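Local structure of 2,3-dihydroxybenzoate-AMP ligase (Bacillus subtilis, 1MDB) at residues Y236-S240 / P241-G245. The protein is a member of the AMP-binding (ANL) enzyme family that holds adenosine monophosphate and 2,3-dihydroxybenzoic acid in its pockets. Sequence-based numbering, arbitrary orientation.
Sequences YPLSS and PGVLG. With DBH (2,3-dihydroxy-benzoic acid), chain E.
A cis peptide bond between S240 and P241 sits in the break between helices 235-239 and 242-248, and Y236 and S240 on its first side belong to the 2,3-dihydroxybenzoic acid pocket. Two carbonyls of the first helix receive amides of the second: V243 N reaches P237 O at 3.0 Å from above the carbonyl plane, 36° out of it, and L244 N reaches L238 O at 3.1 Å. G242 enters the turn with positive phi (68°), its CA packed closely against P237 O. A water accepts from G242 N and gives a weak bond to S240 O, which also receives Q304 NE2 of strand 302-306. With CG anti to the backbone N (chi1 -178°), the L238 branch is carried alongside L244; L238 CD1 touches both V243 CG2 and L244 CG, 3.6 Å from the latter, where helix 86-98 packs against all three side chains. Within the AMP-binding family region, Y236 and S240 meet the ligand: S240 OG and O6 of 2,3-dihydroxybenzoic acid share a 2.6 Å hydrogen bond, while C12 of the ligand lies 3.4 Å over one face of the Y236 ring, offset toward its rim. Y236 OH donates to L278 O.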
ATOM      1  N   TYR A 236       0.923  -2.439  -1.098  1.00 26.62           N
ATOM      2  CA  TYR A 236       2.355  -2.206  -1.257  1.00 27.49           C
ATOM      3  C   TYR A 236       3.188  -3.221  -0.440  1.00 27.16           C
ATOM      4  O   TYR A 236       3.927  -4.031  -1.018  1.00 25.61           O
ATOM      5  CB  TYR A 236       2.641  -0.740  -0.867  1.00 26.67           C
ATOM      6  CG  TYR A 236       4.084  -0.270  -0.842  1.00 24.61           C
ATOM      7  CD1 TYR A 236       4.429   0.857  -0.098  1.00 23.52           C
ATOM      8  CD2 TYR A 236       5.095  -0.929  -1.551  1.00 25.69           C
ATOM      9  CE1 TYR A 236       5.732   1.327  -0.046  1.00 23.72           C
ATOM     10  CE2 TYR A 236       6.425  -0.463  -1.504  1.00 24.05           C
ATOM     11  CZ  TYR A 236       6.726   0.668  -0.744  1.00 24.32           C
ATOM     12  OH  TYR A 236       8.007   1.155  -0.652  1.00 22.11           O
ATOM     13  N   PRO A 237       3.069  -3.209   0.899  1.00 24.80           N
ATOM     14  CA  PRO A 237       3.852  -4.172   1.688  1.00 25.47           C
ATOM     15  C   PRO A 237       3.328  -5.617   1.631  1.00 26.35           C
ATOM     16  O   PRO A 237       3.912  -6.527   2.231  1.00 25.50           O
ATOM     17  CB  PRO A 237       3.808  -3.580   3.096  1.00 25.34           C
ATOM     18  CG  PRO A 237       2.450  -2.914   3.122  1.00 24.90           C
ATOM     19  CD  PRO A 237       2.418  -2.220   1.776  1.00 23.29           C
ATOM     20  N   LEU A 238       2.230  -5.837   0.914  1.00 24.92           N
ATOM     21  CA  LEU A 238       1.686  -7.183   0.781  1.00 24.00           C
ATOM     22  C   LEU A 238       2.084  -7.849  -0.527  1.00 24.78           C
ATOM     23  O   LEU A 238       2.240  -9.070  -0.572  1.00 22.72           O
ATOM     24  CB  LEU A 238       0.152  -7.171   0.832  1.00 26.67           C
ATOM     25  CG  LEU A 238      -0.558  -8.537   0.741  1.00 26.15           C
ATOM     26  CD1 LEU A 238      -0.453  -9.242   2.101  1.00 27.01           C
ATOM     27  CD2 LEU A 238      -2.036  -8.359   0.383  1.00 25.01           C
ATOM     28  N   SER A 239       2.256  -7.054  -1.585  1.00 23.43           N
ATOM     29  CA  SER A 239       2.534  -7.622  -2.906  1.00 25.76           C
ATOM     30  C   SER A 239       3.501  -6.911  -3.860  1.00 25.47           C
ATOM     31  O   SER A 239       3.671  -7.368  -4.996  1.00 25.65           O
ATOM     32  CB  SER A 239       1.208  -7.769  -3.647  1.00 28.97           C
ATOM     33  OG  SER A 239       0.729  -6.485  -4.019  1.00 27.87           O
ATOM     34  N   SER A 240       4.139  -5.825  -3.439  1.00 23.62           N
ATOM     35  CA  SER A 240       5.029  -5.120  -4.364  1.00 25.51           C
ATOM     36  C   SER A 240       6.487  -4.963  -3.942  1.00 26.40           C
ATOM     37  O   SER A 240       6.971  -3.838  -3.796  1.00 26.18           O
ATOM     38  CB  SER A 240       4.455  -3.732  -4.669  1.00 24.99           C
ATOM     39  OG  SER A 240       3.114  -3.814  -5.131  1.00 21.38           O
ATOM     40  N   PRO A 241       7.214  -6.081  -3.740  1.00 27.20           N
ATOM     41  CA  PRO A 241       6.776  -7.478  -3.858  1.00 26.23           C
ATOM     42  C   PRO A 241       6.022  -7.928  -2.602  1.00 26.03           C
ATOM     43  O   PRO A 241       5.230  -8.870  -2.640  1.00 27.28           O
ATOM     44  CB  PRO A 241       8.094  -8.228  -4.056  1.00 26.99           C
ATOM     45  CG  PRO A 241       9.058  -7.412  -3.246  1.00 25.22           C
ATOM     46  CD  PRO A 241       8.685  -6.007  -3.637  1.00 26.08           C
ATOM     47  N   GLY A 242       6.291  -7.253  -1.490  1.00 24.04           N
ATOM     48  CA  GLY A 242       5.610  -7.556  -0.244  1.00 26.83           C
ATOM     49  C   GLY A 242       5.895  -8.890   0.430  1.00 26.85           C
ATOM     50  O   GLY A 242       6.783  -9.647   0.021  1.00 27.66           O
ATOM     51  N   VAL A 243       5.132  -9.173   1.480  1.00 27.43           N
ATOM     52  CA  VAL A 243       5.290 -10.415   2.228  1.00 26.87           C
ATOM     53  C   VAL A 243       4.877 -11.610   1.363  1.00 28.88           C
ATOM     54  O   VAL A 243       5.495 -12.682   1.423  1.00 30.24           O
ATOM     55  CB  VAL A 243       4.460 -10.381   3.543  1.00 26.38           C
ATOM     56  CG1 VAL A 243       5.009  -9.296   4.474  1.00 26.55           C
ATOM     57  CG2 VAL A 243       2.988 -10.089   3.242  1.00 25.76           C
ATOM     58  N   LEU A 244       3.847 -11.424   0.544  1.00 27.28           N
ATOM     59  CA  LEU A 244       3.378 -12.493  -0.326  1.00 28.26           C
ATOM     60  C   LEU A 244       4.345 -12.737  -1.481  1.00 29.92           C
ATOM     61  O   LEU A 244       4.501 -13.870  -1.940  1.00 30.73           O
ATOM     62  CB  LEU A 244       1.974 -12.176  -0.863  1.00 26.46           C
ATOM     63  CG  LEU A 244       0.896 -12.033   0.228  1.00 24.97           C
ATOM     64  CD1 LEU A 244      -0.466 -11.978  -0.434  1.00 24.96           C
ATOM     65  CD2 LEU A 244       0.956 -13.224   1.218  1.00 24.43           C
ATOM     66  N   GLY A 245       4.983 -11.678  -1.969  1.00 31.42           N
ATOM     67  CA  GLY A 245       5.943 -11.859  -3.046  1.00 31.09           C
ATOM     68  C   GLY A 245       7.127 -12.657  -2.516  1.00 29.06           C
ATOM     69  O   GLY A 245       7.654 -13.539  -3.193  1.00 28.91           O
TER
HETATM   70  C21 DBH E 601      -0.228   2.390  -3.063  1.00 37.74           C
HETATM   71  O9  DBH E 601      -0.076   3.639  -2.602  1.00 41.58           O
HETATM   72  C18 DBH E 601       0.911   1.549  -3.510  1.00 38.15           C
HETATM   73  C15 DBH E 601       2.246   2.039  -3.390  1.00 36.66           C
HETATM   74  C12 DBH E 601       3.337   1.261  -3.828  1.00 35.53           C
HETATM   75  C3  DBH E 601       0.678   0.257  -4.079  1.00 38.44           C
HETATM   76  O3  DBH E 601      -0.614  -0.286  -4.222  1.00 34.01           O
HETATM   77  C6  DBH E 601       1.772  -0.516  -4.517  1.00 36.87           C
HETATM   78  C9  DBH E 601       3.095  -0.025  -4.399  1.00 37.26           C
HETATM   79  O6  DBH E 601       1.553  -1.756  -5.071  1.00 43.05           O
HETATM   80  O   HOH W   1       7.224  -4.220  -0.605  1.00 27.95           O